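Local coordinates for protein phytase (Citrobacter braakii, PDB 3ZHC) that belongs to branch 2 of the histidine phosphatase superfamily and has the mixed alpha/beta fold of that family, at residues Val105-Thr111 and Ile132-Gln137; Ser183-Leu188 and Asp266-Leu270; Gln370-Tyr375 and Ala393-Leu398. The protein carries 2 engineered substitutions. Numbering follows the deposited sequence.

Contact 1: residues Val105-Thr111 and Ile132-Gln137; sequences VAVIADT and IQVHYQ. With FMT (formic acid), chain T.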
# COMPACT_ATOMS: atom_id res chain seq x y z
N VAL B 105 -25.70 9.25 25.98
CA VAL B 105 -25.63 8.72 24.63
C VAL B 105 -26.66 9.40 23.75
O VAL B 105 -27.81 9.55 24.14
CB VAL B 105 -25.84 7.17 24.61
CG1 VAL B 105 -25.78 6.63 23.17
CG2 VAL B 105 -24.81 6.47 25.47
N ALA B 106 -26.21 9.83 22.57
CA ALA B 106 -27.07 10.42 21.55
C ALA B 106 -26.68 9.82 20.18
O ALA B 106 -25.50 9.54 19.94
CB ALA B 106 -26.94 11.91 21.53
N VAL B 107 -27.66 9.61 19.31
CA VAL B 107 -27.43 9.07 17.96
C VAL B 107 -28.08 9.96 16.90
O VAL B 107 -29.23 10.37 17.06
CB VAL B 107 -27.93 7.62 17.83
CG1 VAL B 107 -27.82 7.12 16.36
CG2 VAL B 107 -27.16 6.72 18.77
N ILE B 108 -27.32 10.26 15.84
CA ILE B 108 -27.80 10.99 14.67
C ILE B 108 -27.64 10.10 13.45
O ILE B 108 -26.61 9.45 13.30
CB ILE B 108 -26.98 12.26 14.42
CG1 ILE B 108 -27.14 13.25 15.59
CG2 ILE B 108 -27.41 12.92 13.10
CD1 ILE B 108 -26.19 14.41 15.52
N ALA B 109 -28.66 10.07 12.60
CA ALA B 109 -28.62 9.31 11.36
C ALA B 109 -29.09 10.15 10.19
O ALA B 109 -29.96 11.06 10.36
CB ALA B 109 -29.48 8.04 11.48
N ASP B 110 -28.53 9.87 9.01
CA ASP B 110 -28.97 10.49 7.79
C ASP B 110 -30.40 9.89 7.49
O ASP B 110 -30.78 8.87 8.06
CB ASP B 110 -27.96 10.24 6.67
CG ASP B 110 -28.20 11.08 5.42
OD1 ASP B 110 -29.12 11.95 5.37
OD2 ASP B 110 -27.45 10.86 4.46
N THR B 111 -31.16 10.54 6.60
CA THR B 111 -32.58 10.16 6.35
C THR B 111 -32.81 8.81 5.64
O THR B 111 -33.96 8.35 5.54
CB THR B 111 -33.30 11.27 5.57
OG1 THR B 111 -32.61 11.50 4.34
CG2 THR B 111 -33.31 12.57 6.38
N ILE B 132 -33.12 4.18 23.50
CA ILE B 132 -32.41 5.42 23.13
C ILE B 132 -32.84 5.82 21.70
O ILE B 132 -32.86 4.99 20.80
CB ILE B 132 -30.88 5.27 23.23
CG1 ILE B 132 -30.46 5.04 24.69
CG2 ILE B 132 -30.18 6.51 22.67
CD1 ILE B 132 -28.98 4.81 24.88
N GLN B 133 -33.17 7.09 21.53
CA GLN B 133 -33.64 7.62 20.25
C GLN B 133 -32.55 7.71 19.16
O GLN B 133 -31.39 8.00 19.45
CB GLN B 133 -34.25 9.01 20.47
CG GLN B 133 -34.73 9.75 19.18
CD GLN B 133 -35.52 11.02 19.47
OE1 GLN B 133 -35.89 11.74 18.54
NE2 GLN B 133 -35.78 11.30 20.73
N VAL B 134 -32.98 7.46 17.91
CA VAL B 134 -32.18 7.67 16.72
C VAL B 134 -32.73 8.94 16.11
O VAL B 134 -33.85 8.94 15.60
CB VAL B 134 -32.27 6.48 15.72
CG1 VAL B 134 -31.46 6.77 14.45
CG2 VAL B 134 -31.81 5.17 16.36
N HIS B 135 -31.96 10.03 16.16
CA HIS B 135 -32.39 11.31 15.58
C HIS B 135 -32.13 11.34 14.07
O HIS B 135 -31.12 10.79 13.58
CB HIS B 135 -31.69 12.51 16.24
CG HIS B 135 -32.02 12.69 17.68
ND1 HIS B 135 -33.10 13.42 18.10
CD2 HIS B 135 -31.41 12.23 18.79
CE1 HIS B 135 -33.15 13.40 19.42
NE2 HIS B 135 -32.13 12.69 19.86
N TYR B 136 -33.03 11.99 13.35
CA TYR B 136 -32.94 12.18 11.89
C TYR B 136 -33.98 13.20 11.46
O TYR B 136 -34.97 13.40 12.17
CB TYR B 136 -33.16 10.84 11.12
CG TYR B 136 -34.47 10.13 11.47
CD1 TYR B 136 -34.54 9.27 12.56
CD2 TYR B 136 -35.63 10.33 10.71
CE1 TYR B 136 -35.73 8.60 12.90
CE2 TYR B 136 -36.84 9.67 11.04
CZ TYR B 136 -36.87 8.81 12.14
OH TYR B 136 -38.01 8.16 12.48
N GLN B 137 -33.76 13.85 10.31
CA GLN B 137 -34.73 14.81 9.77
C GLN B 137 -35.98 14.05 9.39
O GLN B 137 -35.89 13.04 8.72
CB GLN B 137 -34.17 15.59 8.56
CG GLN B 137 -32.91 16.42 8.85
CD GLN B 137 -33.14 17.50 9.92
OE1 GLN B 137 -32.51 17.47 10.99
NE2 GLN B 137 -34.03 18.43 9.64
C FMT T . -30.98 11.95 23.43
O1 FMT T . -30.59 10.76 23.45
O2 FMT T . -31.81 12.38 22.63
O HOH W 1 -30.09 10.01 20.61
O HOH W 2 -31.33 13.05 9.13
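Two backbone hydrogen bonds join these segments in parallel. H135 N donates to V107 O (2.9 Å), and A109 N donates to H135 O (2.7 Å). I108 sits opposite H135, with their CA atoms 4.7 Å apart, and makes its backbone hydrogen bonds with F320 and A322 of strand 318-323. Beyond the two direct bonds, water takes over. Water 1 accepts from V107 N (2.8 Å) and donates to Q133 O (2.7 Å) and to O1 of the formic acid (3.0 Å). Water 2 accepts from Q137 N (2.8 Å) and donates to A109 O (2.7 Å). H135 NE2 donates to formic acid O2 (2.8 Å). D110 OD1 accepts from T111 N (2.8 Å), while D110 OD2 is hydrogen-bonded to H324 NE2. V134 CG1 packs on A109 CB (3.8 Å). L123 of helix 113-126 touches V107, I132 and V134. Strand 105-109, that helix and strand 134-135 form a beta-alpha-beta crossover, with the short second strand added beside the first in the mixed sheet.

Contact 2: residues Ser183-Leu188 and Asp266-Leu270; sequences SSFRTL and DLLSL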
# COMPACT_ATOMS: atom_id res chain seq x y z
N SER B 183 -3.30 -3.43 -14.14
CA SER B 183 -3.41 -4.82 -13.63
C SER B 183 -4.65 -5.05 -12.77
O SER B 183 -5.19 -6.16 -12.77
CB SER B 183 -2.16 -5.21 -12.86
OG SER B 183 -2.00 -4.38 -11.73
N SER B 184 -5.10 -4.01 -12.05
CA SER B 184 -6.35 -4.09 -11.26
C SER B 184 -7.55 -4.27 -12.19
O SER B 184 -8.43 -5.09 -11.91
CB SER B 184 -6.55 -2.84 -10.38
OG SER B 184 -5.71 -2.89 -9.26
N PHE B 185 -7.57 -3.50 -13.28
CA PHE B 185 -8.62 -3.64 -14.30
C PHE B 185 -8.58 -5.03 -14.96
O PHE B 185 -9.64 -5.57 -15.26
CB PHE B 185 -8.53 -2.54 -15.37
CG PHE B 185 -9.10 -1.23 -14.94
CD1 PHE B 185 -10.50 -1.05 -14.85
CD2 PHE B 185 -8.27 -0.14 -14.61
CE1 PHE B 185 -11.04 0.19 -14.46
CE2 PHE B 185 -8.80 1.09 -14.21
CZ PHE B 185 -10.19 1.25 -14.13
N ARG B 186 -7.38 -5.59 -15.17
CA ARG B 186 -7.25 -6.97 -15.69
C ARG B 186 -7.90 -7.97 -14.74
O ARG B 186 -8.55 -8.92 -15.19
CB ARG B 186 -5.77 -7.38 -15.93
CG ARG B 186 -4.96 -6.54 -16.95
CD ARG B 186 -5.60 -6.50 -18.35
NE ARG B 186 -6.63 -5.48 -18.42
CZ ARG B 186 -6.41 -4.16 -18.62
NH1 ARG B 186 -5.17 -3.67 -18.78
NH2 ARG B 186 -7.44 -3.32 -18.66
N THR B 187 -7.71 -7.77 -13.43
CA THR B 187 -8.30 -8.67 -12.41
C THR B 187 -9.83 -8.57 -12.42
O THR B 187 -10.52 -9.60 -12.42
CB THR B 187 -7.73 -8.40 -10.99
OG1 THR B 187 -6.30 -8.51 -11.02
CG2 THR B 187 -8.28 -9.41 -9.96
N LEU B 188 -10.35 -7.34 -12.44
CA LEU B 188 -11.81 -7.13 -12.53
C LEU B 188 -12.39 -7.80 -13.79
O LEU B 188 -13.39 -8.50 -13.72
CB LEU B 188 -12.19 -5.64 -12.48
CG LEU B 188 -13.68 -5.28 -12.64
CD1 LEU B 188 -14.51 -6.02 -11.57
CD2 LEU B 188 -13.89 -3.81 -12.55
N ASP B 266 -6.63 -5.92 -5.37
CA ASP B 266 -6.63 -5.48 -6.79
C ASP B 266 -7.96 -4.89 -7.14
O ASP B 266 -8.04 -3.82 -7.74
CB ASP B 266 -6.41 -6.65 -7.78
CG ASP B 266 -4.98 -7.06 -7.93
OD1 ASP B 266 -4.07 -6.48 -7.28
OD2 ASP B 266 -4.75 -8.01 -8.74
N LEU B 267 -9.03 -5.61 -6.77
CA LEU B 267 -10.40 -5.18 -7.06
C LEU B 267 -10.76 -3.90 -6.32
O LEU B 267 -11.12 -2.91 -6.92
CB LEU B 267 -11.40 -6.30 -6.72
CG LEU B 267 -11.31 -7.54 -7.62
CD1 LEU B 267 -12.07 -8.71 -7.01
CD2 LEU B 267 -11.82 -7.22 -9.00
N LEU B 268 -10.66 -3.93 -5.00
CA LEU B 268 -11.02 -2.76 -4.19
C LEU B 268 -10.07 -1.53 -4.33
O LEU B 268 -10.43 -0.46 -3.90
CB LEU B 268 -11.31 -3.18 -2.74
CG LEU B 268 -12.78 -3.74 -2.73
CD1 LEU B 268 -12.95 -4.97 -1.93
CD2 LEU B 268 -13.78 -2.60 -2.33
N SER B 269 -8.87 -1.70 -4.95
CA SER B 269 -7.99 -0.55 -5.23
C SER B 269 -8.70 0.44 -6.19
O SER B 269 -8.47 1.63 -6.11
CB SER B 269 -6.66 -0.99 -5.83
OG SER B 269 -5.87 -1.63 -4.86
N LEU B 270 -9.55 -0.10 -7.07
CA LEU B 270 -10.30 0.71 -8.03
C LEU B 270 -11.35 1.56 -7.31
O LEU B 270 -11.45 2.76 -7.56
CB LEU B 270 -10.95 -0.19 -9.11
CG LEU B 270 -9.92 -0.96 -9.98
CD1 LEU B 270 -10.59 -1.96 -10.95
CD2 LEU B 270 -9.03 0.03 -10.73
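Helices 182-192 and 260-280 cross steeply here. Their short segments run at 112° to each other, with axes 8.3 Å apart at closest approach. The nearest CA atoms are those of S184 and D266, 4.7 Å apart, and a small serine fits this narrow point. The m rotamer of S184 brings OG to D266 O, to which it donates a hydrogen bond (2.9 Å). T187, also m, holds OG1 2.8 Å from D266 OD2, though T187 OG1 also lies 3.1 Å from S183 O. D266 is m as well, and its carboxylate points to T187. OD2 also takes a salt bridge from K262, and OD1 one from K117 of the second subunit.

The other side of the crossing is apolar. L270, in an mt rotamer, places CD2 over one face of the F185 ring, 3.9 Å from the centroid, in a CH-pi contact. The F185 CA-to-CB bond points away from helix 260-280, but the ring swings back to meet this methyl. L267, also mt, turns CD2 to L188 CB (3.8 Å). L188 is tp, and its CD2 lies 4.1 Å from L270 CD1.

Helix 231-247 packs beside this group: S235 touches F185 and L188, and F242 touches L188. W232 meets the F185 ring edge-to-face, and helix 211-214 adds L211 and P212.

Contact 3: residues Gln370-Tyr375 and Ala393-Leu398; sequences QVSFVY and AGKVDL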
# COMPACT_ATOMS: atom_id res chain seq x y z
N GLN B 370 -7.63 11.71 20.53
CA GLN B 370 -7.08 10.56 19.79
C GLN B 370 -8.06 10.16 18.71
O GLN B 370 -9.28 10.12 18.95
CB GLN B 370 -6.81 9.36 20.70
CG GLN B 370 -5.88 8.33 20.03
CD GLN B 370 -5.50 7.21 20.94
OE1 GLN B 370 -6.35 6.54 21.51
NE2 GLN B 370 -4.18 6.99 21.08
N VAL B 371 -7.54 9.85 17.51
CA VAL B 371 -8.34 9.47 16.36
C VAL B 371 -8.02 8.03 15.96
O VAL B 371 -6.85 7.68 15.82
CB VAL B 371 -8.09 10.40 15.14
CG1 VAL B 371 -9.09 10.07 14.01
CG2 VAL B 371 -8.21 11.85 15.54
N SER B 372 -9.06 7.22 15.80
CA SER B 372 -8.92 5.81 15.42
C SER B 372 -9.91 5.42 14.35
O SER B 372 -10.90 6.12 14.13
CB SER B 372 -9.17 4.92 16.65
OG SER B 372 -8.23 5.20 17.66
N PHE B 373 -9.63 4.31 13.68
CA PHE B 373 -10.60 3.71 12.77
C PHE B 373 -10.93 2.31 13.28
O PHE B 373 -10.07 1.45 13.29
CB PHE B 373 -10.14 3.67 11.30
CG PHE B 373 -11.30 3.51 10.34
CD1 PHE B 373 -11.82 2.27 10.04
CD2 PHE B 373 -11.91 4.65 9.76
CE1 PHE B 373 -12.91 2.14 9.16
CE2 PHE B 373 -12.99 4.52 8.89
CZ PHE B 373 -13.49 3.27 8.59
N VAL B 374 -12.18 2.11 13.72
CA VAL B 374 -12.68 0.81 14.23
C VAL B 374 -13.55 0.15 13.15
O VAL B 374 -14.46 0.78 12.60
CB VAL B 374 -13.45 0.99 15.55
CG1 VAL B 374 -14.02 -0.33 16.03
CG2 VAL B 374 -12.53 1.58 16.61
N TYR B 375 -13.26 -1.12 12.87
CA TYR B 375 -13.88 -1.86 11.77
C TYR B 375 -13.83 -3.37 12.02
O TYR B 375 -13.19 -3.83 12.95
CB TYR B 375 -13.12 -1.56 10.49
CG TYR B 375 -11.72 -2.20 10.48
CD1 TYR B 375 -10.66 -1.68 11.26
CD2 TYR B 375 -11.47 -3.35 9.71
CE1 TYR B 375 -9.38 -2.29 11.24
CE2 TYR B 375 -10.20 -3.97 9.69
CZ TYR B 375 -9.16 -3.44 10.45
OH TYR B 375 -7.95 -4.04 10.42
N ALA B 393 -12.61 -5.95 17.82
CA ALA B 393 -12.78 -5.44 16.47
C ALA B 393 -11.44 -4.90 16.03
O ALA B 393 -10.58 -4.59 16.87
CB ALA B 393 -13.82 -4.33 16.44
N GLY B 394 -11.24 -4.80 14.73
CA GLY B 394 -10.03 -4.20 14.19
C GLY B 394 -9.97 -2.73 14.61
O GLY B 394 -11.01 -2.06 14.71
N LYS B 395 -8.77 -2.24 14.88
CA LYS B 395 -8.55 -0.85 15.28
C LYS B 395 -7.20 -0.39 14.74
O LYS B 395 -6.16 -1.03 15.01
CB LYS B 395 -8.64 -0.69 16.80
CG LYS B 395 -8.67 0.75 17.29
CD LYS B 395 -9.09 0.85 18.78
CE LYS B 395 -9.26 2.34 19.23
NZ LYS B 395 -9.88 2.51 20.62
N VAL B 396 -7.22 0.70 13.96
CA VAL B 396 -6.04 1.31 13.38
C VAL B 396 -5.89 2.70 13.99
O VAL B 396 -6.82 3.51 13.93
CB VAL B 396 -6.13 1.41 11.83
CG1 VAL B 396 -4.99 2.26 11.27
CG2 VAL B 396 -6.12 0.02 11.20
N ASP B 397 -4.71 2.96 14.56
CA ASP B 397 -4.39 4.25 15.17
C ASP B 397 -4.12 5.26 14.06
O ASP B 397 -3.18 5.07 13.28
CB ASP B 397 -3.18 4.11 16.12
CG ASP B 397 -3.03 5.30 17.09
OD1 ASP B 397 -3.69 6.40 16.90
OD2 ASP B 397 -2.24 5.13 18.07
N LEU B 398 -4.94 6.31 13.98
CA LEU B 398 -4.78 7.36 12.97
C LEU B 398 -3.93 8.50 13.54
O LEU B 398 -3.98 8.79 14.76
CB LEU B 398 -6.14 7.86 12.48
CG LEU B 398 -7.08 6.77 11.93
CD1 LEU B 398 -8.34 7.39 11.47
CD2 LEU B 398 -6.44 5.96 10.78
O HOH W 3 -4.85 9.74 17.18
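Strands 370-375 and 394-398 run antiparallel, their short axes 4.7 Å apart at closest and 152° between directions. F373 and V396 form a hydrogen-bonded pair: F373 N donates to V396 O (2.9 Å), and V396 N to F373 O (3.0 Å). At Y375 and G394, Y375 N donates to G394 O (3.1 Å), but the return bond from G394 N to Y375 O is weak (2.8 Å, 122°). L398 N donates to V371 O (3.0 Å). Water 3 accepts from V371 N (2.7 Å) and donates to L398 O (2.7 Å). S372 with D397 and V374 with K395 are the non-hydrogen-bonded pairs between them.

V371, F373, Y375, V396 and L398 share one face. L398 CD1 touches V371 CG1 (3.8 Å) and F373 CB (4.1 Å). The Y375 ring folds across its neighbour strand, with G394 CA over its face, 4.0 Å from the centroid. With the ring placed as it is, an ideal CB on G394 would fall 2.5 Å from Y375 CZ, a clash. Y375 CE1 also meets V396 CG2 (4.0 Å), and Y375 OH is hydrogen-bonded to P342 O. S372, V374, K395 and D397 lie on the other face. There K395 CG packs on V374 CG2 (4.0 Å), and K395 CE lies 3.4 Å from S372 OG.

The chemistry is split by face. One side is largely apolar and reaches Q61 of the second subunit through V396 and L398. The other carries charge: K395 forms a salt bridge with E357 and a cation-pi contact with W87, and D397 a salt bridge with K399.

How the contacts relate
Contacts 1 and 3 belong to the same mixed sheet. Strand 105-109 pairs with 318-323, which pairs with 28-38, then 353-361, then 366-375. The two contacts therefore sit at separate places along one sheet, with centres 23 Å apart and nearest atoms about 15 Å apart. Contact 2 lies in the helical part, on the opposite side of the chain's centre from contact 1; their centres are 37 Å apart. Contacts 2 and 3 are 26 Å apart between centres, and both touch the second subunit. None of the three touches another. Formic acid, probably from the crystallisation liquor, binds at contact 1, and another lies about 4 Å from the S269 side chain in contact 2.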